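Local coordinates for SnoK (Streptomyces nogalater, PDB 5EPA), which is a non-heme iron, 2-oxoglutarate-dependent carbocyclase of nogalamycin biosynthesis, at residues 133-141 and 173-182; 111-122 and 232-243. All coordinates share one frame; numbering follows the deposited sequence.

Interaction 1 (133-141 and 173-182). With FE (Fe (III) ion), chain G; AKG (2-oxoglutaric acid), chain H.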
loop_
_atom_site.group_PDB
_atom_site.type_symbol
_atom_site.label_atom_id
_atom_site.label_comp_id
_atom_site.label_asym_id
_atom_site.label_seq_id
_atom_site.Cartn_x
_atom_site.Cartn_y
_atom_site.Cartn_z
ATOM N N HIS A 133 -0.368 -11.456 2.022
ATOM C CA HIS A 133 -0.263 -10.927 3.386
ATOM C C HIS A 133 -1.354 -9.928 3.654
ATOM O O HIS A 133 -2.084 -9.557 2.744
ATOM C CB HIS A 133 1.113 -10.227 3.578
ATOM C CG HIS A 133 1.314 -9.026 2.688
ATOM N ND1 HIS A 133 1.616 -9.134 1.350
ATOM C CD2 HIS A 133 1.229 -7.691 2.946
ATOM C CE1 HIS A 133 1.705 -7.918 0.821
ATOM N NE2 HIS A 133 1.432 -7.006 1.757
ATOM N N ASP A 134 -1.455 -9.471 4.895
ATOM C CA ASP A 134 -2.144 -8.226 5.184
ATOM C C ASP A 134 -1.100 -7.237 5.704
ATOM O O ASP A 134 0.020 -7.620 6.015
ATOM C CB ASP A 134 -3.293 -8.375 6.152
ATOM C CG ASP A 134 -2.861 -8.802 7.581
ATOM O OD1 ASP A 134 -1.836 -8.313 8.104
ATOM O OD2 ASP A 134 -3.605 -9.627 8.183
ATOM N N ASP A 135 -1.423 -5.959 5.672
ATOM C CA ASP A 135 -0.398 -4.935 5.939
ATOM C C ASP A 135 -0.245 -4.719 7.432
ATOM O O ASP A 135 0.841 -4.445 7.906
ATOM C CB ASP A 135 -0.755 -3.650 5.233
ATOM C CG ASP A 135 -0.586 -3.728 3.715
ATOM O OD1 ASP A 135 0.284 -4.469 3.131
ATOM O OD2 ASP A 135 -1.381 -2.991 3.098
ATOM N N GLU A 136 -1.346 -4.872 8.162
ATOM C CA GLU A 136 -1.355 -4.727 9.598
ATOM C C GLU A 136 -0.246 -5.523 10.250
ATOM O O GLU A 136 0.410 -5.065 11.191
ATOM C CB GLU A 136 -2.742 -5.140 10.137
ATOM C CG GLU A 136 -2.893 -5.160 11.638
ATOM C CD GLU A 136 -4.304 -5.577 12.079
ATOM O OE1 GLU A 136 -4.739 -6.745 11.834
ATOM O OE2 GLU A 136 -5.001 -4.700 12.667
ATOM N N THR A 137 -0.053 -6.724 9.782
ATOM C CA THR A 137 0.895 -7.641 10.392
ATOM C C THR A 137 2.325 -7.064 10.431
ATOM O O THR A 137 3.060 -7.234 11.397
ATOM C CB THR A 137 0.883 -8.963 9.603
ATOM O OG1 THR A 137 -0.442 -9.570 9.682
ATOM C CG2 THR A 137 1.908 -9.928 10.120
ATOM N N GLY A 138 2.708 -6.380 9.358
ATOM C CA GLY A 138 4.026 -5.769 9.245
ATOM C C GLY A 138 4.168 -4.275 9.568
ATOM O O GLY A 138 5.244 -3.706 9.383
ATOM N N LEU A 139 3.105 -3.636 10.049
ATOM C CA LEU A 139 3.167 -2.236 10.478
ATOM C C LEU A 139 3.526 -2.153 11.942
ATOM O O LEU A 139 2.923 -2.826 12.767
ATOM C CB LEU A 139 1.833 -1.538 10.262
ATOM C CG LEU A 139 1.523 -1.184 8.794
ATOM C CD1 LEU A 139 0.074 -0.770 8.653
ATOM C CD2 LEU A 139 2.411 -0.091 8.232
ATOM N N PRO A 140 4.541 -1.354 12.284
ATOM C CA PRO A 140 5.042 -1.255 13.668
ATOM C C PRO A 140 4.200 -0.275 14.473
ATOM O O PRO A 140 4.716 0.700 15.047
ATOM C CB PRO A 140 6.463 -0.760 13.471
ATOM C CG PRO A 140 6.356 0.135 12.254
ATOM C CD PRO A 140 5.320 -0.500 11.361
ATOM N N LEU A 141 2.900 -0.549 14.524
ATOM C CA LEU A 141 1.914 0.337 15.095
ATOM C C LEU A 141 0.922 -0.387 15.984
ATOM O O LEU A 141 0.682 -1.569 15.804
ATOM C CB LEU A 141 1.119 1.033 14.005
ATOM C CG LEU A 141 1.933 1.788 12.968
ATOM C CD1 LEU A 141 0.995 2.309 11.920
ATOM C CD2 LEU A 141 2.712 2.956 13.561
ATOM N N ARG A 173 -12.141 -10.335 8.969
ATOM C CA ARG A 173 -11.801 -11.553 9.686
ATOM C C ARG A 173 -11.826 -11.356 11.193
ATOM O O ARG A 173 -11.396 -10.318 11.700
ATOM C CB ARG A 173 -10.405 -12.038 9.317
ATOM C CG ARG A 173 -10.280 -12.681 7.962
ATOM C CD ARG A 173 -8.814 -12.920 7.625
ATOM N NE ARG A 173 -8.089 -11.654 7.467
ATOM C CZ ARG A 173 -6.800 -11.500 7.676
ATOM N NH1 ARG A 173 -6.039 -12.497 8.051
ATOM N NH2 ARG A 173 -6.254 -10.349 7.452
ATOM N N ALA A 174 -12.305 -12.378 11.900
ATOM C CA ALA A 174 -12.249 -12.444 13.358
ATOM C C ALA A 174 -10.800 -12.553 13.818
ATOM O O ALA A 174 -9.911 -12.913 13.030
ATOM C CB ALA A 174 -13.028 -13.637 13.835
ATOM N N ARG A 175 -10.549 -12.227 15.081
ATOM C CA ARG A 175 -9.180 -12.231 15.672
ATOM C C ARG A 175 -8.419 -13.531 15.458
ATOM O O ARG A 175 -7.260 -13.512 15.069
ATOM C CB ARG A 175 -9.303 -11.959 17.185
ATOM C CG ARG A 175 -8.097 -12.014 18.146
ATOM C CD ARG A 175 -7.174 -10.803 17.911
ATOM N NE ARG A 175 -5.788 -11.063 18.324
ATOM C CZ ARG A 175 -4.901 -11.712 17.565
ATOM N NH1 ARG A 175 -5.257 -12.204 16.372
ATOM N NH2 ARG A 175 -3.651 -11.868 17.998
ATOM N N GLU A 176 -9.087 -14.644 15.686
ATOM C CA GLU A 176 -8.451 -15.951 15.548
ATOM C C GLU A 176 -7.946 -16.260 14.113
ATOM O O GLU A 176 -7.145 -17.178 13.936
ATOM C CB GLU A 176 -9.384 -17.083 16.019
ATOM C CG GLU A 176 -10.679 -17.260 15.127
ATOM C CD GLU A 176 -12.007 -16.805 15.753
ATOM O OE1 GLU A 176 -11.983 -15.796 16.526
ATOM O OE2 GLU A 176 -13.069 -17.441 15.430
ATOM N N ASP A 177 -8.464 -15.542 13.119
ATOM C CA ASP A 177 -8.092 -15.723 11.718
ATOM C C ASP A 177 -7.105 -14.649 11.210
ATOM O O ASP A 177 -6.848 -14.562 10.033
ATOM C CB ASP A 177 -9.347 -15.713 10.858
ATOM C CG ASP A 177 -10.230 -16.943 11.076
ATOM O OD1 ASP A 177 -9.701 -18.022 11.373
ATOM O OD2 ASP A 177 -11.459 -16.827 10.958
ATOM N N ARG A 178 -6.567 -13.857 12.115
ATOM C CA ARG A 178 -5.624 -12.792 11.784
ATOM C C ARG A 178 -4.323 -12.967 12.520
ATOM O O ARG A 178 -4.298 -13.401 13.666
ATOM C CB ARG A 178 -6.136 -11.468 12.265
ATOM C CG ARG A 178 -7.246 -10.937 11.438
ATOM C CD ARG A 178 -7.454 -9.486 11.776
ATOM N NE ARG A 178 -8.428 -9.352 12.856
ATOM C CZ ARG A 178 -8.209 -8.802 14.045
ATOM N NH1 ARG A 178 -7.014 -8.298 14.361
ATOM N NH2 ARG A 178 -9.205 -8.752 14.939
ATOM N N GLN A 179 -3.229 -12.661 11.857
ATOM C CA GLN A 179 -1.966 -12.708 12.550
ATOM C C GLN A 179 -1.740 -11.474 13.464
ATOM O O GLN A 179 -1.196 -11.616 14.551
ATOM C CB GLN A 179 -0.825 -12.860 11.589
ATOM C CG GLN A 179 0.496 -13.040 12.318
ATOM C CD GLN A 179 1.528 -13.710 11.474
ATOM O OE1 GLN A 179 1.405 -13.767 10.243
ATOM N NE2 GLN A 179 2.602 -14.188 12.111
ATOM N N GLU A 180 -2.192 -10.301 13.013
ATOM C CA GLU A 180 -1.993 -8.972 13.688
ATOM C C GLU A 180 -0.634 -8.290 13.723
ATOM O O GLU A 180 -0.574 -7.086 13.454
ATOM C CB GLU A 180 -2.400 -8.939 15.173
ATOM C CG GLU A 180 -3.900 -9.180 15.412
ATOM C CD GLU A 180 -4.452 -8.415 16.618
ATOM O OE1 GLU A 180 -3.693 -7.680 17.315
ATOM O OE2 GLU A 180 -5.675 -8.542 16.860
ATOM N N HIS A 181 0.401 -8.974 14.213
ATOM C CA HIS A 181 1.640 -8.310 14.443
ATOM C C HIS A 181 2.807 -9.234 14.527
ATOM O O HIS A 181 2.757 -10.186 15.292
ATOM C CB HIS A 181 1.612 -7.466 15.700
ATOM C CG HIS A 181 2.799 -6.550 15.823
ATOM N ND1 HIS A 181 2.977 -5.453 14.994
ATOM C CD2 HIS A 181 3.857 -6.558 16.672
ATOM C CE1 HIS A 181 4.087 -4.822 15.333
ATOM N NE2 HIS A 181 4.640 -5.474 16.346
ATOM N N MET A 182 3.861 -8.933 13.766
ATOM C CA MET A 182 5.133 -9.629 13.913
ATOM C C MET A 182 6.156 -8.789 14.660
ATOM O O MET A 182 6.523 -7.713 14.201
ATOM C CB MET A 182 5.687 -10.007 12.549
ATOM C CG MET A 182 4.966 -11.201 11.908
ATOM S SD MET A 182 5.810 -11.870 10.469
ATOM C CE MET A 182 6.371 -10.373 9.645
HETATM FE FE FE G . 0.843 -5.016 1.368
HETATM C C1 AKG H . 0.901 -3.050 -0.607
HETATM O O1 AKG H . 0.752 -1.963 -1.219
HETATM O O2 AKG H . 0.546 -3.291 0.579
HETATM C C2 AKG H . 1.566 -4.168 -1.272
HETATM O O5 AKG H . 1.648 -5.177 -0.588
HETATM C C3 AKG H . 2.089 -4.044 -2.680
HETATM C C4 AKG H . 2.951 -5.200 -3.195
HETATM C C5 AKG H . 3.348 -4.960 -4.664
HETATM O O3 AKG H . 3.374 -3.790 -5.167
HETATM O O4 AKG H . 3.656 -5.916 -5.380
HETATM O O HOH W 1 -3.237 -12.175 8.949
HETATM O O HOH W 2 -3.743 -9.173 10.847
HETATM O O HOH W 3 2.766 -4.266 2.017
#

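Interaction 2 (111-122 and 232-243). With AKG (2-oxoglutaric acid), chain H.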
loop_
_atom_site.group_PDB
_atom_site.type_symbol
_atom_site.label_atom_id
_atom_site.label_comp_id
_atom_site.label_asym_id
_atom_site.label_seq_id
_atom_site.Cartn_x
_atom_site.Cartn_y
_atom_site.Cartn_z
ATOM N N PRO A 111 -10.084 10.340 10.877
ATOM C CA PRO A 111 -8.903 11.147 10.587
ATOM C C PRO A 111 -7.659 10.288 10.342
ATOM O O PRO A 111 -7.475 9.262 10.993
ATOM C CB PRO A 111 -8.734 12.030 11.840
ATOM C CG PRO A 111 -10.060 11.975 12.538
ATOM C CD PRO A 111 -10.584 10.581 12.238
ATOM N N LEU A 112 -6.840 10.732 9.399
ATOM C CA LEU A 112 -5.666 10.013 8.993
ATOM C C LEU A 112 -4.410 10.853 9.038
ATOM O O LEU A 112 -4.463 12.084 8.986
ATOM C CB LEU A 112 -5.824 9.535 7.576
ATOM C CG LEU A 112 -7.003 8.614 7.263
ATOM C CD1 LEU A 112 -7.140 8.483 5.763
ATOM C CD2 LEU A 112 -6.851 7.244 7.902
ATOM N N ARG A 113 -3.283 10.149 9.105
ATOM C CA ARG A 113 -1.970 10.739 8.885
ATOM C C ARG A 113 -1.243 9.898 7.860
ATOM O O ARG A 113 -1.492 8.720 7.737
ATOM C CB ARG A 113 -1.114 10.727 10.159
ATOM C CG ARG A 113 -1.470 11.732 11.233
ATOM C CD ARG A 113 -0.656 11.469 12.488
ATOM N NE ARG A 113 -1.060 12.374 13.550
ATOM C CZ ARG A 113 -0.670 13.647 13.649
ATOM N NH1 ARG A 113 0.130 14.199 12.719
ATOM N NH2 ARG A 113 -1.099 14.391 14.668
ATOM N N VAL A 114 -0.276 10.509 7.182
ATOM C CA VAL A 114 0.662 9.726 6.356
ATOM C C VAL A 114 1.673 8.992 7.256
ATOM O O VAL A 114 2.368 9.621 8.045
ATOM C CB VAL A 114 1.434 10.611 5.388
ATOM C CG1 VAL A 114 2.376 9.771 4.543
ATOM C CG2 VAL A 114 0.479 11.356 4.481
ATOM N N TYR A 115 1.696 7.664 7.164
ATOM C CA TYR A 115 2.648 6.840 7.889
ATOM C C TYR A 115 3.939 6.747 7.107
ATOM O O TYR A 115 5.021 6.925 7.656
ATOM C CB TYR A 115 2.143 5.401 8.183
ATOM C CG TYR A 115 3.286 4.491 8.594
ATOM C CD1 TYR A 115 3.971 4.706 9.754
ATOM C CD2 TYR A 115 3.741 3.493 7.774
ATOM C CE1 TYR A 115 5.058 3.928 10.129
ATOM C CE2 TYR A 115 4.820 2.689 8.147
ATOM C CZ TYR A 115 5.488 2.947 9.337
ATOM O OH TYR A 115 6.591 2.178 9.693
ATOM N N SER A 116 3.822 6.425 5.833
ATOM C CA SER A 116 4.987 6.198 4.988
ATOM C C SER A 116 4.527 6.050 3.558
ATOM O O SER A 116 3.316 6.019 3.264
ATOM C CB SER A 116 5.729 4.923 5.391
ATOM O OG SER A 116 6.991 4.855 4.772
ATOM N N SER A 117 5.498 5.954 2.660
ATOM C CA SER A 117 5.216 5.521 1.306
ATOM C C SER A 117 6.363 4.699 0.781
ATOM O O SER A 117 7.495 4.796 1.297
ATOM C CB SER A 117 4.916 6.719 0.401
ATOM O OG SER A 117 6.077 7.362 -0.081
ATOM N N ASP A 118 6.089 3.942 -0.267
ATOM C CA ASP A 118 7.117 3.153 -0.903
ATOM C C ASP A 118 7.043 3.262 -2.413
ATOM O O ASP A 118 5.955 3.247 -2.989
ATOM C CB ASP A 118 6.951 1.676 -0.584
ATOM C CG ASP A 118 7.283 1.350 0.845
ATOM O OD1 ASP A 118 6.439 1.605 1.722
ATOM O OD2 ASP A 118 8.383 0.809 1.099
ATOM N N ILE A 119 8.202 3.319 -3.048
ATOM C CA ILE A 119 8.273 3.098 -4.467
ATOM C C ILE A 119 8.280 1.590 -4.654
ATOM O O ILE A 119 9.043 0.875 -3.993
ATOM C CB ILE A 119 9.521 3.719 -5.037
ATOM C CG1 ILE A 119 9.396 5.245 -5.071
ATOM C CG2 ILE A 119 9.741 3.221 -6.457
ATOM C CD1 ILE A 119 10.745 5.939 -5.191
ATOM N N LEU A 120 7.399 1.082 -5.522
ATOM C CA LEU A 120 7.182 -0.390 -5.648
ATOM C C LEU A 120 7.289 -0.856 -7.091
ATOM O O LEU A 120 6.352 -0.716 -7.891
ATOM C CB LEU A 120 5.807 -0.780 -5.096
ATOM C CG LEU A 120 5.566 -0.464 -3.618
ATOM C CD1 LEU A 120 4.052 -0.424 -3.392
ATOM C CD2 LEU A 120 6.247 -1.447 -2.685
ATOM N N VAL A 121 8.459 -1.390 -7.424
ATOM C CA VAL A 121 8.829 -1.681 -8.825
ATOM C C VAL A 121 8.927 -3.169 -9.038
ATOM O O VAL A 121 9.494 -3.879 -8.193
ATOM C CB VAL A 121 10.187 -1.041 -9.188
ATOM C CG1 VAL A 121 10.763 -1.621 -10.466
ATOM C CG2 VAL A 121 10.032 0.456 -9.382
ATOM N N LYS A 122 8.374 -3.649 -10.145
ATOM C CA LYS A 122 8.605 -5.042 -10.570
ATOM C C LYS A 122 9.221 -5.070 -11.968
ATOM O O LYS A 122 8.583 -4.647 -12.906
ATOM C CB LYS A 122 7.313 -5.893 -10.569
ATOM C CG LYS A 122 6.842 -6.375 -9.191
ATOM C CD LYS A 122 5.665 -7.347 -9.339
ATOM C CE LYS A 122 5.051 -7.783 -7.999
ATOM N NZ LYS A 122 5.747 -8.949 -7.419
ATOM N N VAL A 232 8.510 -2.696 -17.338
ATOM C CA VAL A 232 8.588 -2.441 -15.937
ATOM C C VAL A 232 7.202 -2.088 -15.383
ATOM O O VAL A 232 6.441 -1.369 -16.003
ATOM C CB VAL A 232 9.569 -1.252 -15.645
ATOM C CG1 VAL A 232 9.537 -0.939 -14.157
ATOM C CG2 VAL A 232 10.998 -1.578 -16.017
ATOM N N ARG A 233 6.920 -2.545 -14.184
ATOM C CA ARG A 233 5.746 -2.048 -13.428
ATOM C C ARG A 233 6.182 -1.124 -12.320
ATOM O O ARG A 233 7.044 -1.484 -11.524
ATOM C CB ARG A 233 5.001 -3.193 -12.744
ATOM C CG ARG A 233 3.781 -2.714 -12.018
ATOM C CD ARG A 233 3.390 -3.645 -10.887
ATOM N NE ARG A 233 4.008 -3.218 -9.658
ATOM C CZ ARG A 233 3.899 -3.823 -8.479
ATOM N NH1 ARG A 233 3.186 -4.946 -8.283
ATOM N NH2 ARG A 233 4.554 -3.286 -7.468
ATOM N N MET A 234 5.568 0.041 -12.209
ATOM C CA MET A 234 5.848 0.903 -11.056
ATOM C C MET A 234 4.563 1.344 -10.424
ATOM O O MET A 234 3.735 1.978 -11.063
ATOM C CB MET A 234 6.677 2.142 -11.414
ATOM C CG MET A 234 6.949 3.004 -10.180
ATOM S SD MET A 234 7.780 4.616 -10.396
ATOM C CE MET A 234 9.340 4.094 -11.086
ATOM N N ALA A 235 4.429 1.048 -9.133
ATOM C CA ALA A 235 3.408 1.682 -8.329
ATOM C C ALA A 235 4.048 2.481 -7.186
ATOM O O ALA A 235 5.237 2.321 -6.878
ATOM C CB ALA A 235 2.449 0.645 -7.771
ATOM N N HIS A 236 3.224 3.307 -6.540
ATOM C CA HIS A 236 3.611 4.006 -5.335
ATOM C C HIS A 236 2.583 3.705 -4.270
ATOM O O HIS A 236 1.418 4.040 -4.413
ATOM C CB HIS A 236 3.696 5.518 -5.556
ATOM C CG HIS A 236 4.579 6.220 -4.573
ATOM N ND1 HIS A 236 5.911 6.440 -4.807
ATOM C CD2 HIS A 236 4.344 6.655 -3.318
ATOM C CE1 HIS A 236 6.463 7.010 -3.753
ATOM N NE2 HIS A 236 5.527 7.164 -2.836
ATOM N N GLY A 237 3.017 3.071 -3.186
ATOM C CA GLY A 237 2.116 2.675 -2.129
ATOM C C GLY A 237 2.188 3.690 -1.016
ATOM O O GLY A 237 3.252 3.950 -0.495
ATOM N N VAL A 238 1.060 4.257 -0.643
ATOM C CA VAL A 238 1.033 5.213 0.457
ATOM C C VAL A 238 0.211 4.653 1.629
ATOM O O VAL A 238 -0.963 4.354 1.442
ATOM C CB VAL A 238 0.396 6.548 0.021
ATOM C CG1 VAL A 238 0.463 7.563 1.152
ATOM C CG2 VAL A 238 1.103 7.085 -1.169
ATOM N N VAL A 239 0.795 4.578 2.832
ATOM C CA VAL A 239 0.045 4.065 3.985
ATOM C C VAL A 239 -0.473 5.236 4.769
ATOM O O VAL A 239 0.308 6.072 5.237
ATOM C CB VAL A 239 0.906 3.189 4.875
ATOM C CG1 VAL A 239 0.141 2.756 6.086
ATOM C CG2 VAL A 239 1.399 1.972 4.112
ATOM N N TYR A 240 -1.790 5.351 4.835
ATOM C CA TYR A 240 -2.471 6.364 5.634
ATOM C C TYR A 240 -2.948 5.698 6.931
ATOM O O TYR A 240 -3.810 4.819 6.900
ATOM C CB TYR A 240 -3.656 6.948 4.880
ATOM C CG TYR A 240 -3.314 7.719 3.613
ATOM C CD1 TYR A 240 -2.812 9.005 3.685
ATOM C CD2 TYR A 240 -3.516 7.179 2.387
ATOM C CE1 TYR A 240 -2.498 9.709 2.558
ATOM C CE2 TYR A 240 -3.210 7.873 1.225
ATOM C CZ TYR A 240 -2.698 9.137 1.307
ATOM O OH TYR A 240 -2.397 9.857 0.158
ATOM N N MET A 241 -2.350 6.093 8.051
ATOM C CA MET A 241 -2.643 5.480 9.309
ATOM C C MET A 241 -3.663 6.284 10.075
ATOM O O MET A 241 -3.868 7.463 9.822
ATOM C CB MET A 241 -1.373 5.315 10.122
ATOM C CG MET A 241 -0.707 6.627 10.571
ATOM S SD MET A 241 0.846 6.354 11.418
ATOM C CE MET A 241 1.423 8.062 11.483
ATOM N N ASP A 242 -4.292 5.647 11.033
ATOM C CA ASP A 242 -5.133 6.331 11.991
ATOM C C ASP A 242 -4.347 7.503 12.603
ATOM O O ASP A 242 -3.159 7.365 12.951
ATOM C CB ASP A 242 -5.547 5.359 13.088
ATOM C CG ASP A 242 -6.373 4.166 12.543
ATOM O OD1 ASP A 242 -7.618 4.305 12.465
ATOM O OD2 ASP A 242 -5.817 3.082 12.216
ATOM N N ALA A 243 -5.002 8.650 12.744
ATOM C CA ALA A 243 -4.317 9.873 13.175
ATOM C C ALA A 243 -3.748 9.841 14.598
ATOM O O ALA A 243 -2.940 10.699 14.970
ATOM C CB ALA A 243 -5.230 11.062 13.007
HETATM C C1 AKG H . 0.901 -3.050 -0.607
HETATM O O1 AKG H . 0.752 -1.963 -1.219
HETATM O O2 AKG H . 0.546 -3.291 0.579
HETATM C C2 AKG H . 1.566 -4.168 -1.272
HETATM O O5 AKG H . 1.648 -5.177 -0.588
HETATM C C3 AKG H . 2.089 -4.044 -2.680
HETATM C C4 AKG H . 2.951 -5.200 -3.195
HETATM C C5 AKG H . 3.348 -4.960 -4.664
HETATM O O3 AKG H . 3.374 -3.790 -5.167
HETATM O O4 AKG H . 3.656 -5.916 -5.380
HETATM O O HOH W 4 -3.378 13.443 15.902
HETATM O O HOH W 5 3.888 2.117 1.999
#

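Interaction 1 (133-141 and 173-182)
Three groups grip OD2 of the buried Asp134: the guanidinium of Arg173 and two waters. Arg173 NH2 gives a straight bond, 2.8 Å to Asp134 OD2, on the anti lone pair of the oxygen and in the guanidinium plane, although carboxylate and guanidinium are turned 50° apart. One water donates to Asp134 OD2 and accepts from Arg173 NH1 and Gln179 N; the other donates to Asp134 OD2 and Glu136 OE1 and accepts from Glu180 N. The second oxygen, Asp134 OD1, accepts from Thr137 N at 2.9 Å in an Asx motif. An aspartate suits this place because its short arm, with CG set between N and the carbonyl carbon (chi1 65°), serves its own turn with one oxygen and the facing loop with the other. Arg173 is fixed further: CG of Arg178 lies 3.8 Å above the plane of its guanidinium. At Thr137 the backbones join directly, Met182 N to Thr137 O at 3.0 Å, while the methyl Thr137 CG2 rests 3.8 Å from Met182 CG. Besides the second water, Glu136 OE1 faces Arg178 NH1 in a long salt bridge; OE2 is paired with Arg219. Flanking Asp134, His133 NE2 (2.1 Å) and Asp135 OD1 (1.9 Å) bind the iron, with His222 as the third protein ligand, so the contact backs the metal site. The first segment leaves the end of strand 130-133, at one edge of a four-stranded sheet, and the second follows strand 164-166, an inner one, while Leu139 and Pro140 lean toward strand 112-122.

Interaction 2 (111-122 and 232-243)
One face of the Arg233 guanidinium is covered by the aliphatic chain of Lys122, whose CG sits 3.9 Å above the plane, while Leu120 O and the distal carboxylate of 2-oxoglutarate lie at its edge. Arg233 NH2 gives 2.6 Å to AKG O3, and NH1 bonds AKG O4. NH2 also points straight at Leu120 O (3.2 Å), but from above that carbonyl's plane; Ala235 N reaches the same oxygen from the opposite face. Arginine suits the place, its flat, multiply donating end serving carboxylate and backbone, and the bend at chi3 (92°) turns it back to Leu120. Lys122 NZ goes instead to Gln77 O and Thr130. On the other face of the sheet, the His236 ring has Asp118 O 3.6 Å above its centre and Ser117 OG at its edge, 2.8 Å from His236 NE2. Gly237 leaves space for Leu120 CD1, where a CB would clash. A classic bulge, with Tyr115 and Ser116 both facing Val239, shifts the register; nearby Met241 SD packs 3.6 Å from Tyr115 CB and lies obliquely beside its ring, 5.1 Å from the centroid, a Met-aromatic contact. At the far end the extended Arg113 puts NE 2.9 Å from Ala243 O, in the guanidinium plane. With an alanine here, Ala243 O and Phe270 O (met by Arg113 NH1) would probably lose their guanidinium donor, leaving Ala243 less firmly held. The antiparallel strands are neighbours in the major sheet of a cupin-type, double-stranded beta-helix fold, as in the phytanoyl-CoA dioxygenase family, and their Arg233 end lines part of the 2-oxoglutarate pocket, at the distal carboxylate.

How the interactions relate
From the N terminus, several helices and strands precede strand 112-122; the chain then runs through strand 130-133 into 133-141. After strands 148-153 and 164-166 it reaches 173-182, where interaction 1 closes a loop of 31 residues. Only with 232-243 does it return to strand 112-122, so interaction 2 closes a longer loop, of 109 residues, with interaction 1 nested inside. The first contact joins two loops next to the four-stranded sheet; the second lies within the seven-stranded sheet. Their centres are 18 Å apart, yet they touch where Pro140 CG packs 3.3 Å from Tyr115 OH and Leu141 meets Met241. Both reach 2-oxoglutarate, one at its iron-binding end, the other at its distal carboxylate.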